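Local coordinates for inorganic pyrophosphatase (Neisseria gonorrhoeae, PDB 5TEA), which hydrolyses inorganic pyrophosphate to two phosphate ions, a magnesium-dependent reaction carried out by a homohexameric enzyme, at the interface of chains A and B. Coordinates in Å, arbitrary orientation; residue numbers count along the deposited sequence, not the author numbering. Chains: chain A/B, Inorganic pyrophosphatase.

Contact 1: the interface of chains A and B. Residues chain A 121, 123; chain B 52-54, 154.
The end of strand 48-54 of chain B, which carries the predicted substrate-binding arginine B:Arg53, meets the loop of chain A that holds A:Asp121 and A:Arg123. Two backbone bonds, from the N and to the O of B:Ile54, register the two segments. The amide N of B:Ile54 donates to the carbonyl O of A:Asp121 at 3.0 Å, and its own carbonyl O accepts from the amide N of A:Arg123 at 2.8 Å.

Side chains then build outward from this backbone clamp. Within chain A, the guanidinium of A:Arg123 grips the carboxylate of A:Asp121 side-on in a salt bridge: NE reaches OD1 at 2.9 Å, nearly in the guanidinium plane, while NH2 meets the syn lone pair of OD2, an oxygen 28° out of the guanidinium plane of A:Arg123. This two-point grip should restrict rotation of both groups and presents one guanidinium face to B:Arg53. There the methylene CD of B:Arg53 sits 3.3 Å from NE of A:Arg123, toward the rim, and the two guanidinium planes, 8° apart, are stacked, with NH1 of A:Arg123 over the centre of the B:Arg53 guanidinium. With CG of B:Arg53 between its backbone N and carbonyl carbon (chi1 64°), the extended chain runs alongside A:Asp121, whose carboxylate carbon CG lies 3.5 Å from CB of B:Arg53. The neighbouring carboxylate probably offsets the charge of the paired guanidiniums.

Water completes the link. Water 3 joins OD2 of A:Asp121 to NH1 of B:Arg53, lying at the edge of the latter's guanidinium, and water 1 joins the amide N of A:Asp121 to the carbonyl O of B:Asp52. Water 2 lies 2.7 Å from NH1 of A:Arg123 and also contacts NZ of B:Lys154, although that lysine is poorly ordered.

In the fold, A:Asp121 follows closely on strand 114-119; the loop leaving that strand in one subunit packs against, and probably helps to place, the substrate-site arginine on strand 48-54 of the other.

Contact 2: the interface of chains A and B. Residues chain A 92-95; chain B 49-51.
Backbone pairing comes first: B:Phe49, B:Gln50 and B:Leu51 of strand 48-54 run parallel to the start of strand 94-107 in chain A. A:Phe94 pairs with B:Gln50 and A:Leu95 with B:Leu51 in parallel beta bridges, which extend sheet pairing from one subunit to the other. The evidence is a pair of bonds through A:Phe94, whose amide N donates to the carbonyl O of B:Phe49 at 3.2 Å and whose carbonyl O accepts from the amide N of B:Leu51 at 2.8 Å. The first is nearly straight, 171° at the hydrogen, and the second close to straight, so A:Phe94 is held on both of its backbone polar groups.

A water-mediated link continues the connection before the paired segment. Water 4 lies 3.0 Å from the carbonyl O of A:Gly92 and also contacts the amide N of B:Phe49, joining the loop ahead of strand 94-107 to the partner strand.

The aromatic contact lies over the A:Phe94 ring. CB of B:Gln50 stands over its face, 3.9 Å from the centroid, in a CH-pi contact. The aliphatic stem continues toward the rim, and the amide follows with its plane 30° from that of the ring. CG of B:Gln50 lies anti to the backbone N (chi1 177°) and the chain is extended beyond it, which carries the stem and amide across the ring instead of away from it.

Aliphatic packing involves B:Leu51. A:Val93 crosses its side chain at an angle, with CG1 of the valine 3.6 Å from CB of the leucine. A:Leu95 instead lies beside B:Leu51 and points the same way, its CB 3.9 Å from CB of B:Leu51. Farther along these two side chains, the CD1 methyl of A:Leu95 meets the CD1 methyl of B:Leu51 at 4.0 Å.

Contact 1: the interface of chains A and B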
ATOM      1  N   ASP A 121     -11.185  10.698 -20.075  1.00 22.17           N
ATOM      2  CA  ASP A 121     -11.381   9.371 -20.655  1.00 25.48           C
ATOM      3  C   ASP A 121     -11.250   8.403 -19.487  1.00 24.88           C
ATOM      4  O   ASP A 121     -10.134   8.052 -19.108  1.00 21.21           O
ATOM      5  CB  ASP A 121     -10.353   9.109 -21.756  1.00 29.29           C
ATOM      6  CG  ASP A 121     -10.620   7.823 -22.542  1.00 33.85           C
ATOM      7  OD1 ASP A 121     -11.460   7.004 -22.115  1.00 30.42           O
ATOM      8  OD2 ASP A 121      -9.977   7.636 -23.597  1.00 31.01           O
ATOM      9  N   ARG A 123     -12.302   4.787 -18.428  1.00 22.64           N
ATOM     10  CA  ARG A 123     -12.877   3.502 -18.797  1.00 23.56           C
ATOM     11  C   ARG A 123     -12.995   2.543 -17.617  1.00 22.90           C
ATOM     12  O   ARG A 123     -13.378   1.386 -17.809  1.00 26.42           O
ATOM     13  CB  ARG A 123     -12.057   2.896 -19.932  1.00 26.86           C
ATOM     14  CG  ARG A 123     -11.978   3.878 -21.096  1.00 28.72           C
ATOM     15  CD  ARG A 123     -11.359   3.332 -22.353  1.00 36.50           C
ATOM     16  NE  ARG A 123     -11.167   4.411 -23.318  1.00 33.56           N
ATOM     17  CZ  ARG A 123     -10.716   4.247 -24.558  1.00 37.06           C
ATOM     18  NH1 ARG A 123     -10.411   3.035 -25.003  1.00 35.95           N
ATOM     19  NH2 ARG A 123     -10.571   5.298 -25.349  1.00 41.75           N
TER
ATOM     20  N   ASP B  52      -3.155   9.314 -20.506  1.00 26.53           N
ATOM     21  CA  ASP B  52      -4.126   9.274 -21.601  1.00 29.06           C
ATOM     22  C   ASP B  52      -5.522   8.969 -21.081  1.00 25.13           C
ATOM     23  O   ASP B  52      -6.485   9.656 -21.426  1.00 26.97           O
ATOM     24  CB  ASP B  52      -3.733   8.223 -22.644  1.00 31.52           C
ATOM     25  CG  ASP B  52      -2.480   8.587 -23.408  1.00 44.54           C
ATOM     26  OD1 ASP B  52      -2.178   9.796 -23.531  1.00 40.47           O
ATOM     27  OD2 ASP B  52      -1.799   7.654 -23.891  1.00 49.07           O
ATOM     28  N   ARG B  53      -5.652   7.914 -20.280  1.00 25.04           N
ATOM     29  CA  ARG B  53      -6.963   7.503 -19.803  1.00 28.15           C
ATOM     30  C   ARG B  53      -6.803   6.636 -18.563  1.00 19.30           C
ATOM     31  O   ARG B  53      -5.707   6.194 -18.214  1.00 21.63           O
ATOM     32  CB  ARG B  53      -7.742   6.753 -20.891  1.00 25.86           C
ATOM     33  CG  ARG B  53      -7.107   5.430 -21.318  1.00 28.57           C
ATOM     34  CD  ARG B  53      -7.978   4.764 -22.359  1.00 35.24           C
ATOM     35  NE  ARG B  53      -7.425   3.507 -22.853  1.00 45.25           N
ATOM     36  CZ  ARG B  53      -6.866   3.356 -24.050  1.00 47.33           C
ATOM     37  NH1 ARG B  53      -6.779   4.389 -24.877  1.00 46.34           N
ATOM     38  NH2 ARG B  53      -6.400   2.170 -24.421  1.00 50.08           N
ATOM     39  N   ILE B  54      -7.932   6.417 -17.895  1.00 19.62           N
ATOM     40  CA  ILE B  54      -8.050   5.410 -16.853  1.00 18.03           C
ATOM     41  C   ILE B  54      -8.551   4.137 -17.527  1.00 17.89           C
ATOM     42  O   ILE B  54      -9.583   4.162 -18.202  1.00 23.39           O
ATOM     43  CB  ILE B  54      -9.021   5.856 -15.747  1.00 25.15           C
ATOM     44  CG1 ILE B  54      -8.691   7.274 -15.248  1.00 21.48           C
ATOM     45  CG2 ILE B  54      -9.023   4.850 -14.593  1.00 21.88           C
ATOM     46  CD1 ILE B  54      -7.385   7.354 -14.444  1.00 19.24           C
ATOM     47  N   LYS B 154     -14.482  -2.201 -24.386  1.00 29.51           N
ATOM     48  CA  LYS B 154     -14.857  -1.289 -25.465  1.00 30.72           C
ATOM     49  C   LYS B 154     -15.244  -2.066 -26.721  1.00 31.97           C
ATOM     50  O   LYS B 154     -16.362  -1.937 -27.225  1.00 33.07           O
ATOM     51  CB  LYS B 154     -13.706  -0.325 -25.759  1.00 36.77           C
ATOM     52  CG  LYS B 154     -14.086   0.775 -26.732  1.00 47.95           C
ATOM     53  CD  LYS B 154     -12.921   1.702 -26.992  1.00 56.95           C
ATOM     54  CE  LYS B 154     -13.348   2.888 -27.840  1.00 69.65           C
ATOM     55  NZ  LYS B 154     -12.209   3.809 -28.111  1.00 76.77           N
TER
HETATM   56  O   HOH W   1      -8.277  11.488 -19.801  1.00 25.92           O
HETATM   57  O   HOH W   2      -9.565   2.602 -27.502  1.00 50.48           O
HETATM   58  O   HOH W   3      -7.088   7.390 -24.393  1.00 55.76           O

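Contact 2: the interface of chains A and B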
ATOM      1  N   GLY A  92       3.249  15.090 -11.136  1.00 22.11           N
ATOM      2  CA  GLY A  92       3.988  15.402 -12.341  1.00 23.58           C
ATOM      3  C   GLY A  92       3.402  14.884 -13.635  1.00 21.59           C
ATOM      4  O   GLY A  92       3.940  15.197 -14.701  1.00 32.21           O
ATOM      5  N   VAL A  93       2.355  14.079 -13.588  1.00 20.07           N
ATOM      6  CA  VAL A  93       1.657  13.618 -14.782  0.77 20.96           C
ATOM      7  C   VAL A  93       0.641  14.679 -15.179  1.00 24.72           C
ATOM      8  O   VAL A  93       0.007  15.281 -14.310  1.00 22.77           O
ATOM      9  CB  VAL A  93       0.980  12.260 -14.506  0.77 25.34           C
ATOM     10  CG1 VAL A  93       0.215  11.785 -15.696  0.77 19.93           C
ATOM     11  CG2 VAL A  93       2.025  11.214 -14.089  0.77 27.02           C
ATOM     12  N   PHE A  94       0.468  14.913 -16.479  1.00 25.91           N
ATOM     13  CA  PHE A  94      -0.582  15.815 -16.930  1.00 26.72           C
ATOM     14  C   PHE A  94      -1.642  15.027 -17.690  1.00 27.50           C
ATOM     15  O   PHE A  94      -1.407  13.893 -18.127  1.00 31.47           O
ATOM     16  CB  PHE A  94      -0.019  16.965 -17.783  1.00 25.42           C
ATOM     17  CG  PHE A  94       0.197  16.622 -19.224  1.00 31.71           C
ATOM     18  CD1 PHE A  94       1.398  16.077 -19.645  1.00 33.48           C
ATOM     19  CD2 PHE A  94      -0.789  16.879 -20.170  1.00 32.02           C
ATOM     20  CE1 PHE A  94       1.606  15.768 -20.979  1.00 40.33           C
ATOM     21  CE2 PHE A  94      -0.588  16.568 -21.504  1.00 29.77           C
ATOM     22  CZ  PHE A  94       0.607  16.020 -21.908  1.00 37.04           C
ATOM     23  N   LEU A  95      -2.830  15.626 -17.821  1.00 24.84           N
ATOM     24  CA  LEU A  95      -3.919  14.908 -18.479  1.00 24.59           C
ATOM     25  C   LEU A  95      -4.954  15.884 -19.015  1.00 27.64           C
ATOM     26  O   LEU A  95      -5.048  17.032 -18.569  1.00 29.43           O
ATOM     27  CB  LEU A  95      -4.607  13.927 -17.532  1.00 24.38           C
ATOM     28  CG  LEU A  95      -5.529  14.511 -16.453  1.00 26.08           C
ATOM     29  CD1 LEU A  95      -6.545  13.473 -15.996  1.00 28.64           C
ATOM     30  CD2 LEU A  95      -4.727  15.012 -15.252  1.00 23.29           C
TER
ATOM     31  N   PHE B  49       5.104  13.277 -19.366  1.00 25.86           N
ATOM     32  CA  PHE B  49       4.292  12.075 -19.269  1.00 25.40           C
ATOM     33  C   PHE B  49       2.826  12.470 -19.173  1.00 27.10           C
ATOM     34  O   PHE B  49       2.456  13.314 -18.354  1.00 30.48           O
ATOM     35  CB  PHE B  49       4.716  11.227 -18.066  1.00 27.56           C
ATOM     36  CG  PHE B  49       6.090  10.646 -18.209  1.00 26.85           C
ATOM     37  CD1 PHE B  49       7.206  11.362 -17.799  1.00 29.42           C
ATOM     38  CD2 PHE B  49       6.272   9.401 -18.781  1.00 26.88           C
ATOM     39  CE1 PHE B  49       8.481  10.837 -17.948  1.00 29.59           C
ATOM     40  CE2 PHE B  49       7.551   8.868 -18.927  1.00 23.96           C
ATOM     41  CZ  PHE B  49       8.646   9.591 -18.513  1.00 30.61           C
ATOM     42  N   GLN B  50       2.004  11.873 -20.030  1.00 24.37           N
ATOM     43  CA  GLN B  50       0.582  12.167 -20.109  1.00 24.30           C
ATOM     44  C   GLN B  50      -0.215  10.955 -19.651  1.00 32.55           C
ATOM     45  O   GLN B  50       0.075   9.823 -20.059  1.00 27.59           O
ATOM     46  CB  GLN B  50       0.184  12.543 -21.533  1.00 26.24           C
ATOM     47  CG  GLN B  50      -1.311  12.795 -21.724  1.00 27.30           C
ATOM     48  CD  GLN B  50      -1.615  13.385 -23.083  1.00 37.47           C
ATOM     49  OE1 GLN B  50      -0.727  13.499 -23.933  1.00 35.14           O
ATOM     50  NE2 GLN B  50      -2.867  13.781 -23.294  1.00 34.69           N
ATOM     51  N   LEU B  51      -1.201  11.198 -18.792  1.00 24.70           N
ATOM     52  CA  LEU B  51      -2.205  10.198 -18.444  1.00 28.57           C
ATOM     53  C   LEU B  51      -3.257  10.236 -19.543  1.00 26.25           C
ATOM     54  O   LEU B  51      -4.121  11.115 -19.550  1.00 24.12           O
ATOM     55  CB  LEU B  51      -2.807  10.501 -17.076  1.00 25.42           C
ATOM     56  CG  LEU B  51      -3.824   9.580 -16.396  1.00 31.04           C
ATOM     57  CD1 LEU B  51      -5.245   9.815 -16.871  1.00 36.66           C
ATOM     58  CD2 LEU B  51      -3.433   8.140 -16.572  1.00 31.33           C
TER
HETATM   59  O   HOH W   4       5.848  14.557 -16.990  1.00 32.73           O

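Contact 1 and contact 2 have C-alpha centres about 13 Å apart and share strand 48-54 of chain B, contact 1 adding B:Lys154 from a loop. Contact 2 uses the strand's earlier residues and contact 1 the later ones, so B:Leu51 and B:Asp52 are consecutive across the division. Chain A contributes two separate segments, the entry to strand 94-107 and the loop following strand 114-119. The same strand therefore serves intersubunit sheet pairing and carries an arginine predicted to bind the substrate, which contact 1 probably helps to hold. In the homohexamer, this continuity could couple subunit assembly to active-site geometry, although the structure alone does not demonstrate such coupling.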